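Local coordinates for endosialidase (Enterobacteria phage phi92, PDB 4HIZ), which hydrolyses the alpha-2,8 and alpha-2,9 linkages of sialic acid polymers within the chain, as a trimeric endo-acting sialidase of a bacteriophage, at residues Pro350-Tyr355 against Leu359-Arg364; Thr374-Ala379 against Glu383-Leu388; Leu399-Ala402 against Tyr407-Ile410. All coordinates share one frame; numbering follows the deposited sequence.

Interaction 1 of 3, residues Pro350-Tyr355 against Leu359-Arg364; sequences PCIKYY and LYLTTR
Cys351 and Thr362 face each other as an antiparallel hydrogen-bonded pair, each giving its N-H to the other's carbonyl; Cys351 N reaches Thr362 O at 3.0 Å. Lys353 and Tyr360 repeat the exchange, and there the bond from Tyr360 N to Lys353 O (2.9 Å) is almost straight at 175°. Three of the four carbonyls take a second, weaker C-H donor: Pro350 CA approaches Thr362 O at 3.1 Å, and Leu361 CA and Ile352 CA do the same to Cys351 O and Tyr360 O. Facing outward, Ile352 N and Tyr354 N hydrogen-bond to Ser294 OG and Thr296 OG1 of strand 291-297. The two strands form the inner hairpin of a four-stranded antiparallel blade of the catalytic beta-propeller domain. On one face Ile352 CG2 lies 3.7 Å from Leu361 CD1, and Pro350 CB meets the same methyl. Leu359, with CG anti to its backbone N (chi1 -180°), swings CD1 back to Tyr354 CB. The side chains of Tyr355 and Tyr360 cross at about a right angle, with Tyr360 CD2 at the edge of the Tyr355 ring, 4.0 Å from Tyr355 CD2. One water joins the two strands: it donates to Tyr355 O and hydrogen-bonds Tyr360 OH at 2.8 Å. Lys353 NZ curls back above the carbonyl plane of Ile352 O (2.8 Å) and forms a salt bridge with Asp88, Thr362 OG1 bonds Leu399 O, and Tyr355 OH bonds Lys403 N.

Interaction 2 of 3, residues Thr374-Ala379 against Glu383-Leu388; sequences TLAMSA and ENWNYL. With CA (calcium ion), chain B.
Ser378 CB rests over one face of the Trp385 indole, 3.7 Å from the centroid of the six-membered ring and 16° off its normal, a CH-pi contact displaced toward the rim. Ala376 CB comes to the same ring obliquely, at CE3, and also touches Tyr387 CD1 at 3.8 Å, so this one methyl bridges two aromatic side chains. With Thr374 OG1 beside the backbone N (chi1 -60°), CG2 falls anti to that N and reaches the edge of the Tyr387 ring. On the reverse face Met377, bent at chi2 and chi3, lies side by side with Asn386 and brings SD to 3.6 Å from Asn386 OD1, while Leu375 CD2 and Leu388 CD1 meet more loosely, at 4.4 Å.

Behind the side chains, two hydrogen-bonded pairs hold the backbones: Leu375 with Leu388, and Met377 with Asn386. The bond from Leu388 N to Leu375 O is 2.7 Å long. Toward the turn, Ser378 OG lies 2.8 Å from Asn384 O and also hydrogen-bonds to the backbone N of Asp380 and Gly382. A water links Ala379 N to Asn384 O. Farther out, Glu383 O binds a calcium ion at 2.5 Å together with five waters and one atom from elsewhere in the structure; one of the waters also donates to Asn384 OD1, and Asp380 OD2 accepts from Asn384 ND2. Trp385 also packs on Leu359 and Leu361 of strand 358-365. Tyr387 OH bonds Ser340 N, and its ring stacks with Tyr343.

The hairpin is the outer half of its propeller blade. Backbone hydrogen bonds pair the strands and the apolar and aromatic groups pack beside them, while Ser378 OG, a water and the calcium gather polar groups at the turn; Glu383 O is the ion's sole ligand from the two segments.

Interaction 3 of 3, residues Leu399-Ala402 against Tyr407-Ile410; sequences LPFA and YLYI
The Phe401 ring is met obliquely by Leu408 CD2, 4.0 Å from Phe401 CD2, and by Ile410 CG1, while Leu399 O of its own segment lies at the ring edge, in plane. At the edge of the Tyr409 ring, near its plane, sits Ala402 O. Phe401 has CG between its backbone N and carbonyl carbon (chi1 64°), which lays the ring beside Leu408 with both side chains pointing the same way. Its CB packs on Ile410 CG1 at 3.7 Å, and the other branch of that isoleucine, CG2, touches Leu399 CB at 3.8 Å. Ile410 thus touches two residues of the facing segment, one with each branch.

Two backbone bonds pin the pairing at Ala402 and Tyr409. Tyr409 N gives a bond of 2.9 Å to Ala402 O, with an N-H...O angle of 164°; the return bond from Ala402 N to Tyr409 O is longer, at 3.2 Å. Tyr409 O also takes a C-H contact from Phe401 CA at 3.1 Å. Tyr409 OH hydrogen-bonds Lys440 NZ, and the Tyr407 ring makes a cation-pi contact with the same lysine. Phe401 is further packed against Tyr360 and Thr362.

Strands 401-404 and 407-413 form an antiparallel hairpin that strand 435-442 extends on the side of 407-413, an arrangement typical of the up-and-down meander of a beta-propeller blade.

Interactions 1 and 2 are successive hairpins of one four-stranded blade, with centres about 9 Å apart: Leu361 O meets Ala376 N at 2.8 Å and Leu359 O meets Ser378 N at 2.8 Å, both probable hydrogen bonds, and Leu361 CB packs on Trp385 CZ3 at 3.6 Å. Interaction 3 begins the following sheet, its centre about 9 Å from that of interaction 1; Cys351 O lies 3.5 Å from Phe401 CE1 where the two meet, and Cys351 SG packs on Pro400 CA. Interactions 2 and 3 are about 15 Å apart and meet through Leu375 CD1 and Leu408 CD1. None of the six segments contributes a residue to the observed glycan pockets.

Interaction 1 of 3, residues Pro350-Tyr355 against Leu359-Arg364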
loop_
_atom_site.group_PDB
_atom_site.type_symbol
_atom_site.label_atom_id
_atom_site.label_comp_id
_atom_site.label_asym_id
_atom_site.label_seq_id
_atom_site.Cartn_x
_atom_site.Cartn_y
_atom_site.Cartn_z
ATOM N N PRO A 350 -9.981 32.153 16.344
ATOM C CA PRO A 350 -11.299 31.825 16.895
ATOM C C PRO A 350 -11.942 30.615 16.209
ATOM O O PRO A 350 -11.907 30.531 14.981
ATOM C CB PRO A 350 -12.132 33.080 16.601
ATOM C CG PRO A 350 -11.445 33.690 15.374
ATOM C CD PRO A 350 -9.969 33.455 15.643
ATOM N N CYS A 351 -12.529 29.721 16.999
ATOM C CA CYS A 351 -13.397 28.689 16.424
ATOM C C CYS A 351 -14.791 29.235 16.632
ATOM O O CYS A 351 -15.136 29.694 17.738
ATOM C CB CYS A 351 -13.253 27.369 17.173
ATOM S SG CYS A 351 -11.656 26.545 16.831
ATOM N N ILE A 352 -15.600 29.199 15.581
ATOM C CA ILE A 352 -16.944 29.763 15.691
ATOM C C ILE A 352 -17.994 28.780 15.192
ATOM O O ILE A 352 -17.781 28.107 14.176
ATOM C CB ILE A 352 -17.099 31.088 14.904
ATOM C CG1 ILE A 352 -16.649 30.941 13.444
ATOM C CG2 ILE A 352 -16.288 32.188 15.579
ATOM C CD1 ILE A 352 -16.950 32.206 12.578
ATOM N N LYS A 353 -19.113 28.680 15.913
ATOM C CA LYS A 353 -20.214 27.805 15.490
ATOM C C LYS A 353 -21.543 28.446 15.873
ATOM O O LYS A 353 -21.717 28.920 16.987
ATOM C CB LYS A 353 -20.107 26.418 16.127
ATOM C CG LYS A 353 -18.890 25.589 15.631
ATOM C CD LYS A 353 -19.040 25.229 14.140
ATOM C CE LYS A 353 -17.739 24.622 13.531
ATOM N NZ LYS A 353 -16.572 25.636 13.645
ATOM N N TYR A 354 -22.471 28.430 14.934
ATOM C CA TYR A 354 -23.817 28.973 15.162
ATOM C C TYR A 354 -24.799 27.845 15.399
ATOM O O TYR A 354 -24.864 26.889 14.597
ATOM C CB TYR A 354 -24.207 29.776 13.928
ATOM C CG TYR A 354 -25.542 30.466 13.964
ATOM C CD1 TYR A 354 -25.685 31.710 14.571
ATOM C CD2 TYR A 354 -26.641 29.906 13.330
ATOM C CE1 TYR A 354 -26.926 32.377 14.554
ATOM C CE2 TYR A 354 -27.863 30.564 13.324
ATOM C CZ TYR A 354 -27.986 31.779 13.939
ATOM O OH TYR A 354 -29.221 32.440 13.905
ATOM N N TYR A 355 -25.567 27.945 16.490
ATOM C CA TYR A 355 -26.633 26.979 16.762
ATOM C C TYR A 355 -27.859 27.702 17.274
ATOM O O TYR A 355 -27.781 28.422 18.275
ATOM C CB TYR A 355 -26.215 26.024 17.873
ATOM C CG TYR A 355 -25.074 25.124 17.549
ATOM C CD1 TYR A 355 -25.296 23.923 16.886
ATOM C CD2 TYR A 355 -23.781 25.449 17.925
ATOM C CE1 TYR A 355 -24.252 23.052 16.608
ATOM C CE2 TYR A 355 -22.724 24.593 17.654
ATOM C CZ TYR A 355 -22.975 23.399 16.984
ATOM O OH TYR A 355 -21.954 22.524 16.718
ATOM N N LEU A 359 -24.375 32.511 18.349
ATOM C CA LEU A 359 -23.064 32.274 17.773
ATOM C C LEU A 359 -22.113 32.077 18.959
ATOM O O LEU A 359 -22.018 32.936 19.823
ATOM C CB LEU A 359 -22.658 33.530 16.964
ATOM C CG LEU A 359 -21.289 33.469 16.273
ATOM C CD1 LEU A 359 -21.218 32.247 15.310
ATOM C CD2 LEU A 359 -21.084 34.815 15.529
ATOM N N TYR A 360 -21.411 30.936 18.995
ATOM C CA TYR A 360 -20.405 30.648 20.035
ATOM C C TYR A 360 -19.025 30.786 19.446
ATOM O O TYR A 360 -18.817 30.518 18.264
ATOM C CB TYR A 360 -20.596 29.189 20.525
ATOM C CG TYR A 360 -21.959 28.971 21.148
ATOM C CD1 TYR A 360 -22.188 29.297 22.492
ATOM C CD2 TYR A 360 -23.026 28.465 20.389
ATOM C CE1 TYR A 360 -23.448 29.126 23.080
ATOM C CE2 TYR A 360 -24.287 28.268 20.964
ATOM C CZ TYR A 360 -24.487 28.607 22.305
ATOM O OH TYR A 360 -25.722 28.425 22.878
ATOM N N LEU A 361 -18.081 31.236 20.275
ATOM C CA LEU A 361 -16.713 31.484 19.821
ATOM C C LEU A 361 -15.749 31.082 20.929
ATOM O O LEU A 361 -16.003 31.340 22.107
ATOM C CB LEU A 361 -16.562 32.995 19.486
ATOM C CG LEU A 361 -15.164 33.507 19.069
ATOM C CD1 LEU A 361 -15.282 34.727 18.124
ATOM C CD2 LEU A 361 -14.284 33.915 20.263
ATOM N N THR A 362 -14.649 30.421 20.564
ATOM C CA THR A 362 -13.546 30.258 21.532
ATOM C C THR A 362 -12.285 30.837 20.942
ATOM O O THR A 362 -12.128 30.849 19.717
ATOM C CB THR A 362 -13.222 28.755 21.782
ATOM O OG1 THR A 362 -12.868 28.138 20.540
ATOM C CG2 THR A 362 -14.396 28.040 22.399
ATOM N N THR A 363 -11.359 31.297 21.797
ATOM C CA THR A 363 -10.103 31.814 21.281
ATOM C C THR A 363 -8.968 30.912 21.693
ATOM O O THR A 363 -9.082 30.132 22.646
ATOM C CB THR A 363 -9.758 33.218 21.862
ATOM O OG1 THR A 363 -9.679 33.123 23.286
ATOM C CG2 THR A 363 -10.834 34.260 21.499
ATOM N N ARG A 364 -7.885 31.021 20.941
ATOM C CA ARG A 364 -6.583 30.499 21.343
ATOM C C ARG A 364 -5.829 31.581 22.135
ATOM O O ARG A 364 -5.723 32.726 21.672
ATOM C CB ARG A 364 -5.756 30.230 20.091
ATOM C CG ARG A 364 -4.272 29.886 20.379
ATOM C CD ARG A 364 -3.626 29.455 19.072
ATOM N NE ARG A 364 -2.180 29.438 19.182
ATOM C CZ ARG A 364 -1.363 28.978 18.245
ATOM N NH1 ARG A 364 -1.844 28.479 17.114
ATOM N NH2 ARG A 364 -0.052 28.996 18.452
HETATM O O HOH W 1 -27.598 27.623 21.031
#

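Interaction 2 of 3, residues Thr374-Ala379 against Glu383-Leu388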
loop_
_atom_site.group_PDB
_atom_site.type_symbol
_atom_site.label_atom_id
_atom_site.label_comp_id
_atom_site.label_asym_id
_atom_site.label_seq_id
_atom_site.Cartn_x
_atom_site.Cartn_y
_atom_site.Cartn_z
ATOM N N THR A 374 -10.751 32.167 25.833
ATOM C CA THR A 374 -12.034 32.687 26.305
ATOM C C THR A 374 -13.120 31.991 25.510
ATOM O O THR A 374 -12.935 31.704 24.324
ATOM C CB THR A 374 -12.114 34.197 25.980
ATOM O OG1 THR A 374 -11.041 34.867 26.643
ATOM C CG2 THR A 374 -13.424 34.837 26.446
ATOM N N LEU A 375 -14.232 31.710 26.176
ATOM C CA LEU A 375 -15.462 31.264 25.534
ATOM C C LEU A 375 -16.418 32.450 25.475
ATOM O O LEU A 375 -16.567 33.184 26.455
ATOM C CB LEU A 375 -16.102 30.112 26.331
ATOM C CG LEU A 375 -17.511 29.637 25.927
ATOM C CD1 LEU A 375 -17.540 29.046 24.500
ATOM C CD2 LEU A 375 -18.037 28.598 26.940
ATOM N N ALA A 376 -17.056 32.660 24.336
ATOM C CA ALA A 376 -17.965 33.808 24.214
ATOM C C ALA A 376 -19.218 33.378 23.452
ATOM O O ALA A 376 -19.184 32.392 22.703
ATOM C CB ALA A 376 -17.252 34.944 23.509
ATOM N N MET A 377 -20.331 34.103 23.647
ATOM C CA MET A 377 -21.518 33.847 22.853
ATOM C C MET A 377 -22.167 35.167 22.474
ATOM O O MET A 377 -22.074 36.136 23.226
ATOM C CB MET A 377 -22.494 32.957 23.627
ATOM C CG MET A 377 -22.994 33.590 24.896
ATOM S SD MET A 377 -24.600 34.405 24.664
ATOM C CE MET A 377 -25.531 32.995 25.195
ATOM N N SER A 378 -22.817 35.203 21.312
ATOM C CA SER A 378 -23.478 36.422 20.858
ATOM C C SER A 378 -24.850 36.036 20.384
ATOM O O SER A 378 -24.995 35.095 19.607
ATOM C CB SER A 378 -22.709 37.057 19.701
ATOM O OG SER A 378 -23.448 38.141 19.134
ATOM N N ALA A 379 -25.855 36.784 20.828
ATOM C CA ALA A 379 -27.233 36.580 20.389
ATOM C C ALA A 379 -27.600 37.509 19.225
ATOM O O ALA A 379 -28.743 37.490 18.738
ATOM C CB ALA A 379 -28.192 36.797 21.560
ATOM N N GLU A 383 -22.347 41.291 16.989
ATOM C CA GLU A 383 -22.261 42.704 17.348
ATOM C C GLU A 383 -21.935 42.891 18.822
ATOM O O GLU A 383 -21.226 43.815 19.180
ATOM C CB GLU A 383 -23.561 43.441 17.017
ATOM C CG GLU A 383 -23.997 43.288 15.583
ATOM C CD GLU A 383 -23.558 44.429 14.717
ATOM O OE1 GLU A 383 -22.337 44.684 14.634
ATOM O OE2 GLU A 383 -24.447 45.082 14.131
ATOM N N ASN A 384 -22.469 42.018 19.675
ATOM C CA ASN A 384 -22.208 42.079 21.117
ATOM C C ASN A 384 -22.004 40.684 21.666
ATOM O O ASN A 384 -22.700 39.760 21.246
ATOM C CB ASN A 384 -23.387 42.725 21.826
ATOM C CG ASN A 384 -23.520 44.200 21.471
ATOM O OD1 ASN A 384 -22.780 45.029 21.982
ATOM N ND2 ASN A 384 -24.416 44.511 20.557
ATOM N N TRP A 385 -21.087 40.538 22.623
ATOM C CA TRP A 385 -20.752 39.226 23.136
ATOM C C TRP A 385 -20.828 39.201 24.654
ATOM O O TRP A 385 -20.655 40.248 25.308
ATOM C CB TRP A 385 -19.324 38.900 22.729
ATOM C CG TRP A 385 -19.082 38.841 21.273
ATOM C CD1 TRP A 385 -18.769 39.893 20.447
ATOM C CD2 TRP A 385 -19.081 37.660 20.443
ATOM N NE1 TRP A 385 -18.596 39.441 19.152
ATOM C CE2 TRP A 385 -18.779 38.078 19.126
ATOM C CE3 TRP A 385 -19.330 36.292 20.688
ATOM C CZ2 TRP A 385 -18.708 37.193 18.054
ATOM C CZ3 TRP A 385 -19.259 35.409 19.611
ATOM C CH2 TRP A 385 -18.949 35.864 18.310
ATOM N N ASN A 386 -21.082 38.010 25.200
ATOM C CA ASN A 386 -20.913 37.695 26.617
ATOM C C ASN A 386 -19.694 36.765 26.724
ATOM O O ASN A 386 -19.586 35.807 25.945
ATOM C CB ASN A 386 -22.147 36.941 27.100
ATOM C CG ASN A 386 -23.387 37.821 27.058
ATOM O OD1 ASN A 386 -24.359 37.543 26.348
ATOM N ND2 ASN A 386 -23.335 38.906 27.799
ATOM N N TYR A 387 -18.788 37.041 27.668
ATOM C CA TYR A 387 -17.484 36.376 27.732
ATOM C C TYR A 387 -17.298 35.577 29.000
ATOM O O TYR A 387 -17.757 36.002 30.090
ATOM C CB TYR A 387 -16.379 37.445 27.741
ATOM C CG TYR A 387 -16.425 38.381 26.566
ATOM C CD1 TYR A 387 -15.911 37.994 25.334
ATOM C CD2 TYR A 387 -16.986 39.657 26.689
ATOM C CE1 TYR A 387 -15.940 38.859 24.232
ATOM C CE2 TYR A 387 -17.025 40.529 25.606
ATOM C CZ TYR A 387 -16.496 40.125 24.378
ATOM O OH TYR A 387 -16.536 41.001 23.307
ATOM N N LEU A 388 -16.567 34.465 28.865
ATOM C CA LEU A 388 -16.127 33.675 30.004
ATOM C C LEU A 388 -14.658 33.294 29.778
ATOM O O LEU A 388 -14.357 32.490 28.885
ATOM C CB LEU A 388 -16.961 32.388 30.110
ATOM C CG LEU A 388 -18.427 32.513 30.555
ATOM C CD1 LEU A 388 -19.162 31.191 30.340
ATOM C CD2 LEU A 388 -18.492 32.912 32.029
HETATM CA CA CA B . -19.309 45.440 19.033
HETATM O O HOH W 2 -25.271 39.104 22.321
HETATM O O HOH W 3 -20.853 46.651 20.373
HETATM O O HOH W 4 -18.891 47.590 19.598
HETATM O O HOH W 5 -17.772 43.886 20.513
HETATM O O HOH W 6 -16.950 45.664 18.281
HETATM O O HOH W 7 -18.718 43.433 17.521
#

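Interaction 3 of 3, residues Leu399-Ala402 against Tyr407-Ile410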
loop_
_atom_site.group_PDB
_atom_site.type_symbol
_atom_site.label_atom_id
_atom_site.label_comp_id
_atom_site.label_asym_id
_atom_site.label_seq_id
_atom_site.Cartn_x
_atom_site.Cartn_y
_atom_site.Cartn_z
ATOM N N LEU A 399 -9.404 25.887 20.177
ATOM C CA LEU A 399 -10.346 25.118 20.991
ATOM C C LEU A 399 -11.615 24.827 20.191
ATOM O O LEU A 399 -12.666 25.446 20.408
ATOM C CB LEU A 399 -10.719 25.866 22.276
ATOM C CG LEU A 399 -9.576 26.065 23.300
ATOM C CD1 LEU A 399 -10.118 26.794 24.552
ATOM C CD2 LEU A 399 -8.979 24.733 23.718
ATOM N N PRO A 400 -11.526 23.907 19.239
ATOM C CA PRO A 400 -12.718 23.587 18.433
ATOM C C PRO A 400 -13.745 22.831 19.257
ATOM O O PRO A 400 -13.448 22.207 20.307
ATOM C CB PRO A 400 -12.156 22.738 17.279
ATOM C CG PRO A 400 -11.007 21.993 17.961
ATOM C CD PRO A 400 -10.354 23.097 18.848
ATOM N N PHE A 401 -14.993 22.890 18.804
ATOM C CA PHE A 401 -16.060 22.396 19.652
ATOM C C PHE A 401 -17.301 22.124 18.831
ATOM O O PHE A 401 -17.426 22.598 17.687
ATOM C CB PHE A 401 -16.398 23.421 20.755
ATOM C CG PHE A 401 -16.951 24.719 20.221
ATOM C CD1 PHE A 401 -16.075 25.747 19.846
ATOM C CD2 PHE A 401 -18.334 24.910 20.087
ATOM C CE1 PHE A 401 -16.571 26.969 19.341
ATOM C CE2 PHE A 401 -18.827 26.148 19.588
ATOM C CZ PHE A 401 -17.948 27.145 19.205
ATOM N N ALA A 402 -18.213 21.353 19.413
ATOM C CA ALA A 402 -19.581 21.277 18.884
ATOM C C ALA A 402 -20.578 21.373 20.032
ATOM O O ALA A 402 -20.227 21.075 21.181
ATOM C CB ALA A 402 -19.773 19.902 18.165
ATOM N N TYR A 407 -24.862 21.201 25.948
ATOM C CA TYR A 407 -23.430 21.320 26.207
ATOM C C TYR A 407 -22.587 21.628 24.996
ATOM O O TYR A 407 -22.851 21.150 23.895
ATOM C CB TYR A 407 -22.904 19.984 26.775
ATOM C CG TYR A 407 -23.514 19.656 28.101
ATOM C CD1 TYR A 407 -22.938 20.113 29.287
ATOM C CD2 TYR A 407 -24.664 18.869 28.178
ATOM C CE1 TYR A 407 -23.496 19.793 30.524
ATOM C CE2 TYR A 407 -25.230 18.547 29.401
ATOM C CZ TYR A 407 -24.656 19.022 30.565
ATOM O OH TYR A 407 -25.243 18.691 31.766
ATOM N N LEU A 408 -21.523 22.384 25.219
ATOM C CA LEU A 408 -20.442 22.458 24.249
ATOM C C LEU A 408 -19.404 21.438 24.662
ATOM O O LEU A 408 -18.970 21.421 25.829
ATOM C CB LEU A 408 -19.771 23.847 24.283
ATOM C CG LEU A 408 -20.685 25.033 23.908
ATOM C CD1 LEU A 408 -19.836 26.288 23.766
ATOM C CD2 LEU A 408 -21.421 24.761 22.608
ATOM N N TYR A 409 -18.995 20.603 23.713
ATOM C CA TYR A 409 -17.847 19.690 23.903
ATOM C C TYR A 409 -16.655 20.379 23.256
ATOM O O TYR A 409 -16.632 20.566 22.025
ATOM C CB TYR A 409 -18.096 18.351 23.212
ATOM C CG TYR A 409 -19.053 17.433 23.905
ATOM C CD1 TYR A 409 -20.419 17.636 23.834
ATOM C CD2 TYR A 409 -18.594 16.314 24.580
ATOM C CE1 TYR A 409 -21.288 16.756 24.446
ATOM C CE2 TYR A 409 -19.455 15.449 25.184
ATOM C CZ TYR A 409 -20.802 15.668 25.110
ATOM O OH TYR A 409 -21.679 14.793 25.715
ATOM N N ILE A 410 -15.687 20.789 24.092
ATOM C CA ILE A 410 -14.570 21.634 23.670
ATOM C C ILE A 410 -13.252 20.875 23.847
ATOM O O ILE A 410 -13.037 20.314 24.914
ATOM C CB ILE A 410 -14.522 22.938 24.510
ATOM C CG1 ILE A 410 -15.862 23.673 24.367
ATOM C CG2 ILE A 410 -13.362 23.819 24.038
ATOM C CD1 ILE A 410 -15.991 24.896 25.292
#